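Local structure of fumarylacetoacetate hydrolase (Burkholderia xenovorans, 5TI1) at residues 55-60 against 87-92; 93-98 against 145-150; 321-326 against 345-350; 411-416 against 439-444. The protein probably hydrolyses fumarylacetoacetate to fumarate and acetoacetate, the last step of phenylalanine and tyrosine breakdown, at a metal-dependent active site. One frame throughout, in Å; residues are numbered along the deposited sequence.

How the contacts relate
Contacts 1 and 2 adjoin in the N-terminal part of the chain, their centres 11 Å apart: Arg91 of contact 1 forms a salt bridge with Asp96 of contact 2, while Val57 packs on Leu94 and Phe89 on Phe97. Contact 3 lies across the chain's centre from both, its centre 25 Å from that of contact 2. Contacts 3 and 4 both reach the same mixed sheet, yet their centres are 30 Å apart. The magnesium ion, held by Asp153, Glu226, Glu228 and Asp260, is about 12 Å from the side chain of Phe346 in contact 3 and about 13 Å from that of Ile411 in contact 4; contact 1 lies away from the active site.

Contact 1 (55-60 against 87-92); sequences RRVGVA and SVFVRD
A type I beta turn, Ser87 to Val90, docks on the start of strand 56-60 in the antiparallel sheet of the N-terminal region. Within the turn Ser87 OG takes the N-H of Phe89, which makes an ST turn. A single direct hydrogen bond joins the segments: Val57 N donates to Phe89 O at 2.8 Å, and the donor lies in the carbonyl plane. Beside that bond the side chain of Val57 crosses Phe89 obliquely, with Val57 CB 3.8 Å from Phe89 CD1. The CG2 branch of Val57, anti to the carbonyl carbon, rests against Phe89 O and CA, while Val88 CG2 covers one face of the ring near its rim.

At the Arg55-Asp92 end, water replaces direct bonding. Asp92 OD1 approaches Arg55 CB to 3.2 Å, but Arg55 NE stays 4.9 Å from Asp92 OD1, so the opposite charges do not touch. One water donates to both Arg55 O and Asp92 OD1, a second links Arg55 N to Asp92 OD1, and a third passes from Arg55 NH1 to Asp92 O. Arg56 turns its guanidinium away, to salt bridges with Asp49 and Asp67 and to the carbonyl oxygens of Asn52 and Thr54. Around this joint, strand 44-49 pairs with strand 56-61 and supplies Ile46, which touches Val57, and Leu68 of helix 68-73 packs on both Val57 and Phe89.

Contact 2 (93-98 against 145-150); sequences ALNDFI and PVQIPG
Asn95 reaches from the first turn of helix 95-99 to the backbone of 145-150. Its CB leaves the helix toward that loop, and CG stands anti to the carbonyl carbon (chi1 -63°), which sets the amide against Gln147. At the tip the two polar atoms divide the work. Asn95 OD1 accepts the N-H of Gln147 at 2.9 Å, on a lone pair and in the plane of the amide carbonyl; the same oxygen lies against CA and CB of Val146. Asn95 ND2 donates to Gln147 O at 2.8 Å, nearly straight at 169°, with the acceptor close to the amide plane. The side-chain amide thus binds both the N-H and the C=O of one residue, a two-point grip that fixes its rotation and leaves little doubt about which end is nitrogen.

The loop so held connects strand 140-143 of the N-terminal antiparallel sheet to strand 151-154 of the mixed sheet that carries the metal ligands. Just before the helix, Leu94 N donates to Pro145 O at 2.9 Å, and the Leu94 side chain folds back over that oxygen, its CD1 reaching Pro145 CB. Val146 CG1 is met by Ile98 CD1 at 3.8 Å, the two side chains crossing at about a right angle. Ile290 of strand 284-292 packs on Leu94, Pro145 and Val146, while Ala93 CB sits 3.5 Å from Gln147 N.

Contact 3 (321-326 against 345-350); sequences AFDITL and NFKHMY
The Phe346 ring is approached obliquely, by Phe322 O and by Ile324 CD1, both 3.8 Å from its CD2; Ile324 runs alongside the phenylalanine and points the same way. A second flat group, the Asn345 amide, is turned 42° from the carboxylate of Asp323, and Asn345 ND2 donates a hydrogen bond to Asp323 OD1 nearly along its C-O axis at 2.8 Å. Asn345 opens an Asx turn where the antiparallel pairing ends: Thr325 and Asn345 form a non-hydrogen-bonded pair between strands 321-331 and 339-345, after which the backbone of 346-348 forms a short 3-10 segment.

With CG anti to the backbone N (chi1 -162°), Asn345 brings OD1 to Lys347 N, which donates to it on a lone pair and so closes the Asx turn; Ile324 N adds a weak bond to the same oxygen. Phe346 N donates to Ile324 O at 3.0 Å, one of the bonds flanking the Thr325-Asn345 pair. Met255 of strand 252-263 packs on Ile324 and Phe346, and the side chain of Glu228, a magnesium ligand, is about 7 Å from that of Phe346. One water accepts from Phe322 N and donates to Phe346 O at 3.0 Å.

Contact 4 (411-416 against 439-444); sequences IEDGDE and ILPALK
A type II beta turn, Glu412 to Asp415, sits beside the end of strand 429-440, just where the turn leads into the neighbouring antiparallel strand 416-424. Gly414 takes the third position with a positive phi of 80°, where a side chain would collide with the carbonyl oxygen of Asp413. Inside the turn, buried Asp415 OD2 accepts Glu412 N from well above the carboxylate plane and also forms a salt bridge with Arg408. Two backbone bonds tie the turn to one residue: Ile439 N donates to Asp415 O at 3.1 Å, in the carbonyl plane, whereas Gly414 N donates to Ile439 O at 3.0 Å from 26° above the Ile439 carbonyl plane.

The tight part lies on the inner side of these bonds. Ile439 directs its side chain at the turn, and its CG1 meets Ile411 CG2 at 3.6 Å, the two isoleucines crossing at about a right angle. Trp261 of strand 252-263 touches both, and Leu223 and Ile225 of strand 223-233 pack on Ile439 and Ile411 respectively, so this end of the contact belongs to the apolar interior.

Toward the C-terminus the packing loosens and solvent enters. Exposed Asp413 crosses exposed Pro441 obliquely, its OD2 touching Pro441 CB and lying 3.5 Å from Pro441 CA. Its OD1 forms a salt bridge with Arg202 and also lies against Ile439 CG2. On the solvent side a water bridges the segments, donating to Asp413 OD2 at 2.6 Å and accepting from Ala442 N at 2.8 Å.

Contact 1 (55-60 against 87-92)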
loop_
_atom_site.group_PDB
_atom_site.type_symbol
_atom_site.label_atom_id
_atom_site.label_comp_id
_atom_site.label_asym_id
_atom_site.label_seq_id
_atom_site.Cartn_x
_atom_site.Cartn_y
_atom_site.Cartn_z
ATOM N N ARG B 55 12.060 2.841 -21.825
ATOM C CA ARG B 55 10.624 2.927 -21.637
ATOM C C ARG B 55 10.181 4.372 -21.821
ATOM O O ARG B 55 10.878 5.309 -21.425
ATOM C CB ARG B 55 10.221 2.390 -20.267
ATOM C CG ARG B 55 10.469 0.902 -20.148
ATOM C CD ARG B 55 10.068 0.354 -18.791
ATOM N NE ARG B 55 10.559 -1.011 -18.622
ATOM C CZ ARG B 55 10.178 -1.828 -17.647
ATOM N NH1 ARG B 55 9.286 -1.422 -16.752
ATOM N NH2 ARG B 55 10.689 -3.054 -17.576
ATOM N N ARG B 56 9.039 4.546 -22.477
ATOM C CA ARG B 56 8.562 5.868 -22.823
ATOM C C ARG B 56 7.050 5.805 -22.972
ATOM O O ARG B 56 6.455 4.725 -23.049
ATOM C CB ARG B 56 9.249 6.385 -24.095
ATOM C CG ARG B 56 9.109 5.493 -25.301
ATOM C CD ARG B 56 10.310 5.676 -26.212
ATOM N NE ARG B 56 10.188 4.961 -27.482
ATOM C CZ ARG B 56 10.611 3.717 -27.673
ATOM N NH1 ARG B 56 11.174 3.045 -26.671
ATOM N NH2 ARG B 56 10.466 3.146 -28.858
ATOM N N VAL B 57 6.428 6.983 -23.012
ATOM C CA VAL B 57 4.975 7.057 -23.038
ATOM C C VAL B 57 4.476 6.778 -24.448
ATOM O O VAL B 57 4.984 7.339 -25.427
ATOM C CB VAL B 57 4.492 8.427 -22.544
ATOM C CG1 VAL B 57 2.996 8.497 -22.669
ATOM C CG2 VAL B 57 4.930 8.637 -21.100
ATOM N N GLY B 58 3.465 5.916 -24.554
ATOM C CA GLY B 58 2.867 5.609 -25.829
ATOM C C GLY B 58 1.361 5.758 -25.778
ATOM O O GLY B 58 0.737 5.699 -24.718
ATOM N N VAL B 59 0.784 5.965 -26.955
ATOM C CA VAL B 59 -0.660 6.006 -27.122
ATOM C C VAL B 59 -1.035 4.983 -28.185
ATOM O O VAL B 59 -0.499 5.012 -29.298
ATOM C CB VAL B 59 -1.152 7.419 -27.500
ATOM C CG1 VAL B 59 -2.625 7.392 -27.868
ATOM C CG2 VAL B 59 -0.924 8.376 -26.345
ATOM N N ALA B 60 -1.946 4.077 -27.837
ATOM C CA ALA B 60 -2.377 3.056 -28.785
ATOM C C ALA B 60 -3.284 3.656 -29.849
ATOM O O ALA B 60 -4.170 4.469 -29.557
ATOM C CB ALA B 60 -3.108 1.924 -28.068
ATOM N N SER B 87 11.963 15.278 -20.320
ATOM C CA SER B 87 10.672 15.107 -20.978
ATOM C C SER B 87 9.825 14.143 -20.160
ATOM O O SER B 87 10.302 13.072 -19.775
ATOM C CB SER B 87 10.854 14.576 -22.403
ATOM O OG SER B 87 9.669 13.963 -22.888
ATOM N N VAL B 88 8.570 14.519 -19.891
ATOM C CA VAL B 88 7.675 13.630 -19.151
ATOM C C VAL B 88 7.306 12.381 -19.935
ATOM O O VAL B 88 6.747 11.441 -19.355
ATOM C CB VAL B 88 6.363 14.327 -18.745
ATOM C CG1 VAL B 88 6.622 15.451 -17.749
ATOM C CG2 VAL B 88 5.638 14.837 -19.983
ATOM N N PHE B 89 7.583 12.354 -21.241
ATOM C CA PHE B 89 7.295 11.196 -22.073
ATOM C C PHE B 89 8.420 10.167 -22.066
ATOM O O PHE B 89 8.204 9.027 -22.491
ATOM C CB PHE B 89 6.998 11.650 -23.508
ATOM C CG PHE B 89 5.767 12.511 -23.629
ATOM C CD1 PHE B 89 4.609 12.194 -22.933
ATOM C CD2 PHE B 89 5.767 13.647 -24.429
ATOM C CE1 PHE B 89 3.466 13.000 -23.041
ATOM C CE2 PHE B 89 4.637 14.441 -24.537
ATOM C CZ PHE B 89 3.489 14.115 -23.841
ATOM N N VAL B 90 9.613 10.536 -21.595
ATOM C CA VAL B 90 10.702 9.579 -21.440
ATOM C C VAL B 90 10.813 9.236 -19.962
ATOM O O VAL B 90 11.594 9.842 -19.216
ATOM C CB VAL B 90 12.029 10.115 -21.999
ATOM C CG1 VAL B 90 13.088 9.026 -21.948
ATOM C CG2 VAL B 90 11.837 10.599 -23.418
ATOM N N ARG B 91 9.995 8.275 -19.540
ATOM C CA ARG B 91 9.804 7.895 -18.149
ATOM C C ARG B 91 9.352 6.450 -18.158
ATOM O O ARG B 91 8.724 6.003 -19.120
ATOM C CB ARG B 91 8.731 8.749 -17.453
ATOM C CG ARG B 91 9.042 10.212 -17.292
ATOM C CD ARG B 91 9.957 10.438 -16.118
ATOM N NE ARG B 91 10.058 11.855 -15.794
ATOM C CZ ARG B 91 10.821 12.715 -16.457
ATOM N NH1 ARG B 91 11.544 12.303 -17.487
ATOM N NH2 ARG B 91 10.861 13.987 -16.092
ATOM N N ASP B 92 9.663 5.718 -17.091
ATOM C CA ASP B 92 9.241 4.339 -16.902
ATOM C C ASP B 92 7.820 4.224 -16.372
ATOM O O ASP B 92 7.371 3.110 -16.086
ATOM C CB ASP B 92 10.207 3.627 -15.945
ATOM C CG ASP B 92 11.617 3.523 -16.506
ATOM O OD1 ASP B 92 11.784 3.669 -17.733
ATOM O OD2 ASP B 92 12.559 3.289 -15.724
HETATM O O HOH W 1 12.342 5.589 -19.494
HETATM O O HOH W 2 13.639 2.587 -19.400
HETATM O O HOH W 3 7.692 0.320 -16.296
#

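Contact 2 (93-98 against 145-150)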
loop_
_atom_site.group_PDB
_atom_site.type_symbol
_atom_site.label_atom_id
_atom_site.label_comp_id
_atom_site.label_asym_id
_atom_site.label_seq_id
_atom_site.Cartn_x
_atom_site.Cartn_y
_atom_site.Cartn_z
ATOM N N ALA B 93 7.124 5.344 -16.200
ATOM C CA ALA B 93 5.768 5.353 -15.681
ATOM C C ALA B 93 5.110 6.656 -16.119
ATOM O O ALA B 93 5.790 7.635 -16.434
ATOM C CB ALA B 93 5.749 5.217 -14.159
ATOM N N LEU B 94 3.779 6.653 -16.134
ATOM C CA LEU B 94 2.988 7.805 -16.554
ATOM C C LEU B 94 2.828 8.850 -15.461
ATOM O O LEU B 94 2.201 9.891 -15.716
ATOM C CB LEU B 94 1.598 7.351 -17.000
ATOM C CG LEU B 94 1.494 6.641 -18.348
ATOM C CD1 LEU B 94 0.165 5.911 -18.477
ATOM C CD2 LEU B 94 1.625 7.680 -19.444
ATOM N N ASN B 95 3.357 8.595 -14.260
ATOM C CA ASN B 95 3.063 9.448 -13.102
ATOM C C ASN B 95 3.361 10.914 -13.387
ATOM O O ASN B 95 2.494 11.782 -13.216
ATOM C CB ASN B 95 3.853 8.973 -11.881
ATOM C CG ASN B 95 3.471 7.566 -11.450
ATOM O OD1 ASN B 95 3.393 6.654 -12.274
ATOM N ND2 ASN B 95 3.238 7.382 -10.153
ATOM N N ASP B 96 4.588 11.204 -13.831
ATOM C CA ASP B 96 5.003 12.588 -14.068
ATOM C C ASP B 96 4.093 13.288 -15.075
ATOM O O ASP B 96 3.745 14.460 -14.893
ATOM C CB ASP B 96 6.460 12.614 -14.545
ATOM C CG ASP B 96 7.455 12.337 -13.425
ATOM O OD1 ASP B 96 7.041 12.281 -12.257
ATOM O OD2 ASP B 96 8.652 12.178 -13.718
ATOM N N PHE B 97 3.718 12.598 -16.159
ATOM C CA PHE B 97 2.809 13.205 -17.128
ATOM C C PHE B 97 1.413 13.402 -16.543
ATOM O O PHE B 97 0.793 14.455 -16.743
ATOM C CB PHE B 97 2.735 12.356 -18.402
ATOM C CG PHE B 97 1.559 12.698 -19.272
ATOM C CD1 PHE B 97 1.528 13.892 -19.968
ATOM C CD2 PHE B 97 0.470 11.844 -19.362
ATOM C CE1 PHE B 97 0.445 14.224 -20.765
ATOM C CE2 PHE B 97 -0.621 12.174 -20.150
ATOM C CZ PHE B 97 -0.633 13.363 -20.852
ATOM N N ILE B 98 0.894 12.396 -15.829
ATOM C CA ILE B 98 -0.408 12.536 -15.175
ATOM C C ILE B 98 -0.400 13.720 -14.214
ATOM O O ILE B 98 -1.335 14.539 -14.196
ATOM C CB ILE B 98 -0.795 11.232 -14.453
ATOM C CG1 ILE B 98 -1.078 10.117 -15.456
ATOM C CG2 ILE B 98 -2.021 11.448 -13.605
ATOM C CD1 ILE B 98 -1.129 8.711 -14.814
ATOM N N PRO B 145 1.711 0.557 -16.426
ATOM C CA PRO B 145 1.642 1.933 -16.924
ATOM C C PRO B 145 1.947 2.987 -15.873
ATOM O O PRO B 145 2.303 4.116 -16.243
ATOM C CB PRO B 145 0.197 2.052 -17.423
ATOM C CG PRO B 145 -0.554 1.089 -16.618
ATOM C CD PRO B 145 0.390 -0.096 -16.474
ATOM N N VAL B 146 1.828 2.669 -14.588
ATOM C CA VAL B 146 2.073 3.644 -13.529
ATOM C C VAL B 146 2.858 2.982 -12.414
ATOM O O VAL B 146 2.793 1.764 -12.226
ATOM C CB VAL B 146 0.759 4.245 -12.965
ATOM C CG1 VAL B 146 0.142 5.209 -13.950
ATOM C CG2 VAL B 146 -0.228 3.131 -12.602
ATOM N N GLN B 147 3.633 3.799 -11.691
ATOM C CA GLN B 147 4.212 3.408 -10.407
ATOM C C GLN B 147 3.157 3.669 -9.342
ATOM O O GLN B 147 2.838 4.826 -9.052
ATOM C CB GLN B 147 5.494 4.183 -10.107
ATOM C CG GLN B 147 6.229 3.732 -8.838
ATOM C CD GLN B 147 5.676 4.332 -7.538
ATOM O OE1 GLN B 147 5.257 5.491 -7.494
ATOM N NE2 GLN B 147 5.688 3.535 -6.472
ATOM N N ILE B 148 2.609 2.600 -8.773
ATOM C CA ILE B 148 1.397 2.674 -7.960
ATOM C C ILE B 148 1.800 2.982 -6.523
ATOM O O ILE B 148 2.362 2.102 -5.844
ATOM C CB ILE B 148 0.594 1.371 -8.059
ATOM C CG1 ILE B 148 0.250 1.096 -9.527
ATOM C CG2 ILE B 148 -0.660 1.422 -7.205
ATOM C CD1 ILE B 148 -0.198 -0.335 -9.789
ATOM N N PRO B 149 1.530 4.192 -6.012
ATOM C CA PRO B 149 1.876 4.479 -4.611
ATOM C C PRO B 149 1.025 3.693 -3.629
ATOM O O PRO B 149 1.525 3.266 -2.575
ATOM C CB PRO B 149 1.633 5.997 -4.493
ATOM C CG PRO B 149 1.589 6.510 -5.909
ATOM C CD PRO B 149 0.962 5.375 -6.684
ATOM N N GLY B 150 -0.257 3.510 -3.942
ATOM C CA GLY B 150 -1.201 2.772 -3.126
ATOM C C GLY B 150 -2.247 2.077 -3.976
ATOM O O GLY B 150 -2.717 2.624 -4.980
#

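Contact 3 (321-326 against 345-350)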
loop_
_atom_site.group_PDB
_atom_site.type_symbol
_atom_site.label_atom_id
_atom_site.label_comp_id
_atom_site.label_asym_id
_atom_site.label_seq_id
_atom_site.Cartn_x
_atom_site.Cartn_y
_atom_site.Cartn_z
ATOM N N ALA B 321 -22.303 6.207 -13.778
ATOM C CA ALA B 321 -21.927 4.871 -14.210
ATOM C C ALA B 321 -21.395 4.925 -15.635
ATOM O O ALA B 321 -21.565 5.916 -16.351
ATOM C CB ALA B 321 -23.112 3.904 -14.127
ATOM N N PHE B 322 -20.735 3.843 -16.040
ATOM C CA PHE B 322 -20.126 3.774 -17.356
ATOM C C PHE B 322 -20.438 2.428 -17.991
ATOM O O PHE B 322 -20.366 1.381 -17.339
ATOM C CB PHE B 322 -18.620 4.027 -17.282
ATOM C CG PHE B 322 -18.277 5.455 -16.951
ATOM C CD1 PHE B 322 -18.218 5.880 -15.634
ATOM C CD2 PHE B 322 -18.057 6.381 -17.959
ATOM C CE1 PHE B 322 -17.926 7.204 -15.327
ATOM C CE2 PHE B 322 -17.766 7.713 -17.656
ATOM C CZ PHE B 322 -17.707 8.122 -16.342
ATOM N N ASP B 323 -20.808 2.482 -19.267
ATOM C CA ASP B 323 -21.262 1.325 -20.039
ATOM C C ASP B 323 -20.032 0.657 -20.646
ATOM O O ASP B 323 -19.611 0.973 -21.759
ATOM C CB ASP B 323 -22.264 1.785 -21.090
ATOM C CG ASP B 323 -22.854 0.647 -21.889
ATOM O OD1 ASP B 323 -22.489 -0.529 -21.674
ATOM O OD2 ASP B 323 -23.698 0.946 -22.756
ATOM N N ILE B 324 -19.434 -0.263 -19.889
ATOM C CA ILE B 324 -18.207 -0.962 -20.282
ATOM C C ILE B 324 -18.537 -2.444 -20.347
ATOM O O ILE B 324 -18.784 -3.075 -19.311
ATOM C CB ILE B 324 -17.043 -0.721 -19.314
ATOM C CG1 ILE B 324 -16.871 0.762 -18.975
ATOM C CG2 ILE B 324 -15.758 -1.252 -19.916
ATOM C CD1 ILE B 324 -15.664 1.024 -18.061
ATOM N N THR B 325 -18.565 -2.992 -21.559
ATOM C CA THR B 325 -18.749 -4.424 -21.735
ATOM C C THR B 325 -17.481 -5.144 -21.290
ATOM O O THR B 325 -16.375 -4.760 -21.677
ATOM C CB THR B 325 -19.070 -4.743 -23.200
ATOM O OG1 THR B 325 -20.359 -4.216 -23.532
ATOM C CG2 THR B 325 -19.080 -6.245 -23.444
ATOM N N LEU B 326 -17.638 -6.167 -20.453
ATOM C CA LEU B 326 -16.517 -6.947 -19.940
ATOM C C LEU B 326 -16.720 -8.430 -20.231
ATOM O O LEU B 326 -17.848 -8.935 -20.178
ATOM C CB LEU B 326 -16.357 -6.728 -18.432
ATOM C CG LEU B 326 -16.163 -5.288 -17.960
ATOM C CD1 LEU B 326 -16.390 -5.198 -16.463
ATOM C CD2 LEU B 326 -14.786 -4.757 -18.312
ATOM N N ASN B 345 -21.038 -6.223 -17.367
ATOM C CA ASN B 345 -20.891 -4.803 -17.646
ATOM C C ASN B 345 -20.576 -4.065 -16.353
ATOM O O ASN B 345 -21.157 -4.357 -15.306
ATOM C CB ASN B 345 -22.163 -4.213 -18.285
ATOM C CG ASN B 345 -21.903 -2.885 -18.985
ATOM O OD1 ASN B 345 -21.571 -1.882 -18.345
ATOM N ND2 ASN B 345 -22.034 -2.879 -20.310
ATOM N N PHE B 346 -19.654 -3.105 -16.441
ATOM C CA PHE B 346 -19.309 -2.265 -15.300
ATOM C C PHE B 346 -20.490 -1.403 -14.835
ATOM O O PHE B 346 -20.528 -0.989 -13.671
ATOM C CB PHE B 346 -18.099 -1.409 -15.692
ATOM C CG PHE B 346 -17.589 -0.501 -14.602
ATOM C CD1 PHE B 346 -17.058 -1.018 -13.435
ATOM C CD2 PHE B 346 -17.598 0.879 -14.776
ATOM C CE1 PHE B 346 -16.557 -0.166 -12.439
ATOM C CE2 PHE B 346 -17.102 1.731 -13.790
ATOM C CZ PHE B 346 -16.577 1.210 -12.624
ATOM N N LYS B 347 -21.483 -1.165 -15.694
ATOM C CA LYS B 347 -22.587 -0.284 -15.318
ATOM C C LYS B 347 -23.432 -0.827 -14.172
ATOM O O LYS B 347 -24.207 -0.060 -13.597
ATOM C CB LYS B 347 -23.491 -0.014 -16.524
ATOM C CG LYS B 347 -24.352 -1.183 -16.954
ATOM C CD LYS B 347 -25.025 -0.876 -18.279
ATOM C CE LYS B 347 -25.845 -2.053 -18.786
ATOM N NZ LYS B 347 -26.761 -1.642 -19.880
ATOM N N HIS B 348 -23.288 -2.105 -13.803
ATOM C CA HIS B 348 -24.128 -2.696 -12.763
ATOM C C HIS B 348 -23.654 -2.406 -11.341
ATOM O O HIS B 348 -24.364 -2.753 -10.389
ATOM C CB HIS B 348 -24.211 -4.206 -12.956
ATOM C CG HIS B 348 -24.792 -4.602 -14.272
ATOM N ND1 HIS B 348 -25.988 -4.096 -14.730
ATOM C CD2 HIS B 348 -24.343 -5.443 -15.234
ATOM C CE1 HIS B 348 -26.257 -4.613 -15.915
ATOM N NE2 HIS B 348 -25.274 -5.434 -16.245
ATOM N N MET B 349 -22.484 -1.804 -11.168
ATOM C CA MET B 349 -21.971 -1.567 -9.821
ATOM C C MET B 349 -22.892 -0.645 -9.018
ATOM O O MET B 349 -23.410 0.354 -9.528
ATOM C CB MET B 349 -20.563 -0.988 -9.901
ATOM C CG MET B 349 -19.554 -1.938 -10.540
ATOM S SD MET B 349 -19.488 -3.590 -9.782
ATOM C CE MET B 349 -18.023 -3.413 -8.751
ATOM N N TYR B 350 -23.101 -1.009 -7.750
ATOM C CA TYR B 350 -23.980 -0.261 -6.855
ATOM C C TYR B 350 -23.337 1.040 -6.378
ATOM O O TYR B 350 -24.032 2.039 -6.167
ATOM C CB TYR B 350 -24.340 -1.147 -5.662
ATOM C CG TYR B 350 -25.473 -0.659 -4.788
ATOM C CD1 TYR B 350 -25.227 0.151 -3.686
ATOM C CD2 TYR B 350 -26.781 -1.041 -5.040
ATOM C CE1 TYR B 350 -26.268 0.588 -2.868
ATOM C CE2 TYR B 350 -27.825 -0.615 -4.232
ATOM C CZ TYR B 350 -27.563 0.200 -3.148
ATOM O OH TYR B 350 -28.599 0.627 -2.344
HETATM O O HOH W 4 -20.602 1.986 -13.593
#

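Contact 4 (411-416 against 439-444)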
loop_
_atom_site.group_PDB
_atom_site.type_symbol
_atom_site.label_atom_id
_atom_site.label_comp_id
_atom_site.label_asym_id
_atom_site.label_seq_id
_atom_site.Cartn_x
_atom_site.Cartn_y
_atom_site.Cartn_z
ATOM N N ILE B 411 -9.592 -22.451 -10.848
ATOM C CA ILE B 411 -8.555 -22.405 -11.875
ATOM C C ILE B 411 -7.547 -23.531 -11.670
ATOM O O ILE B 411 -7.125 -23.824 -10.544
ATOM C CB ILE B 411 -7.842 -21.044 -11.864
ATOM C CG1 ILE B 411 -8.819 -19.896 -12.147
ATOM C CG2 ILE B 411 -6.712 -21.032 -12.885
ATOM C CD1 ILE B 411 -8.223 -18.536 -11.798
ATOM N N GLU B 412 -7.126 -24.144 -12.763
ATOM C CA GLU B 412 -6.157 -25.224 -12.719
ATOM C C GLU B 412 -4.828 -24.764 -13.310
ATOM O O GLU B 412 -4.751 -23.735 -13.992
ATOM C CB GLU B 412 -6.716 -26.463 -13.438
ATOM C CG GLU B 412 -7.448 -27.364 -12.458
ATOM C CD GLU B 412 -8.615 -28.085 -13.056
ATOM O OE1 GLU B 412 -9.507 -28.496 -12.284
ATOM O OE2 GLU B 412 -8.645 -28.251 -14.292
ATOM N N ASP B 413 -3.769 -25.517 -12.991
ATOM C CA ASP B 413 -2.432 -25.175 -13.455
ATOM C C ASP B 413 -2.382 -25.176 -14.978
ATOM O O ASP B 413 -2.975 -26.036 -15.633
ATOM C CB ASP B 413 -1.403 -26.158 -12.889
ATOM C CG ASP B 413 -1.212 -26.017 -11.377
ATOM O OD1 ASP B 413 -1.703 -25.034 -10.774
ATOM O OD2 ASP B 413 -0.547 -26.895 -10.791
ATOM N N GLY B 414 -1.682 -24.192 -15.541
ATOM C CA GLY B 414 -1.610 -24.038 -16.975
ATOM C C GLY B 414 -2.807 -23.356 -17.621
ATOM O O GLY B 414 -2.764 -23.102 -18.835
ATOM N N ASP B 415 -3.877 -23.083 -16.874
ATOM C CA ASP B 415 -4.978 -22.267 -17.392
ATOM C C ASP B 415 -4.527 -20.824 -17.593
ATOM O O ASP B 415 -3.872 -20.235 -16.725
ATOM C CB ASP B 415 -6.164 -22.255 -16.425
ATOM C CG ASP B 415 -6.893 -23.577 -16.330
ATOM O OD1 ASP B 415 -6.560 -24.541 -17.066
ATOM O OD2 ASP B 415 -7.833 -23.632 -15.503
ATOM N N GLU B 416 -4.908 -20.235 -18.722
ATOM C CA GLU B 416 -4.696 -18.812 -18.957
ATOM C C GLU B 416 -6.033 -18.089 -18.833
ATOM O O GLU B 416 -7.018 -18.475 -19.472
ATOM C CB GLU B 416 -4.067 -18.549 -20.331
ATOM C CG GLU B 416 -3.831 -17.057 -20.624
ATOM C CD GLU B 416 -3.114 -16.799 -21.951
ATOM O OE1 GLU B 416 -3.600 -17.264 -23.013
ATOM O OE2 GLU B 416 -2.066 -16.115 -21.926
ATOM N N ILE B 439 -1.350 -19.565 -15.085
ATOM C CA ILE B 439 -1.041 -20.026 -13.733
ATOM C C ILE B 439 0.114 -21.026 -13.772
ATOM O O ILE B 439 0.097 -21.991 -14.549
ATOM C CB ILE B 439 -2.280 -20.646 -13.068
ATOM C CG1 ILE B 439 -3.403 -19.604 -12.949
ATOM C CG2 ILE B 439 -1.906 -21.249 -11.714
ATOM C CD1 ILE B 439 -2.972 -18.305 -12.323
ATOM N N LEU B 440 1.135 -20.787 -12.931
ATOM C CA LEU B 440 2.242 -21.716 -12.758
ATOM C C LEU B 440 1.983 -22.636 -11.570
ATOM O O LEU B 440 1.348 -22.226 -10.592
ATOM C CB LEU B 440 3.542 -20.956 -12.542
ATOM C CG LEU B 440 3.859 -19.955 -13.654
ATOM C CD1 LEU B 440 5.192 -19.273 -13.390
ATOM C CD2 LEU B 440 3.861 -20.659 -15.009
ATOM N N PRO B 441 2.448 -23.889 -11.642
ATOM C CA PRO B 441 2.274 -24.806 -10.511
ATOM C C PRO B 441 2.894 -24.239 -9.241
ATOM O O PRO B 441 3.883 -23.505 -9.277
ATOM C CB PRO B 441 3.009 -26.075 -10.966
ATOM C CG PRO B 441 3.030 -25.988 -12.439
ATOM C CD PRO B 441 3.127 -24.538 -12.775
ATOM N N ALA B 442 2.289 -24.585 -8.111
ATOM C CA ALA B 442 2.826 -24.149 -6.835
ATOM C C ALA B 442 4.214 -24.743 -6.631
ATOM O O ALA B 442 4.558 -25.782 -7.200
ATOM C CB ALA B 442 1.899 -24.557 -5.686
ATOM N N LEU B 443 5.019 -24.053 -5.828
ATOM C CA LEU B 443 6.362 -24.527 -5.528
ATOM C C LEU B 443 6.296 -25.798 -4.696
ATOM O O LEU B 443 5.425 -25.950 -3.830
ATOM C CB LEU B 443 7.152 -23.452 -4.789
ATOM C CG LEU B 443 7.471 -22.228 -5.647
ATOM C CD1 LEU B 443 8.201 -21.161 -4.835
ATOM C CD2 LEU B 443 8.264 -22.641 -6.881
ATOM N N LYS B 444 7.219 -26.712 -4.975
ATOM C CA LYS B 444 7.256 -28.022 -4.337
ATOM C C LYS B 444 8.553 -28.214 -3.558
ATOM O O LYS B 444 9.504 -27.442 -3.680
ATOM C CB LYS B 444 7.118 -29.137 -5.379
ATOM C CG LYS B 444 5.816 -29.123 -6.161
ATOM C CD LYS B 444 5.568 -30.463 -6.852
ATOM C CE LYS B 444 6.717 -30.848 -7.779
ATOM N NZ LYS B 444 6.570 -32.248 -8.274
ATOM O OXT LYS B 444 8.676 -29.162 -2.789
HETATM O O HOH W 5 0.258 -26.539 -8.306
#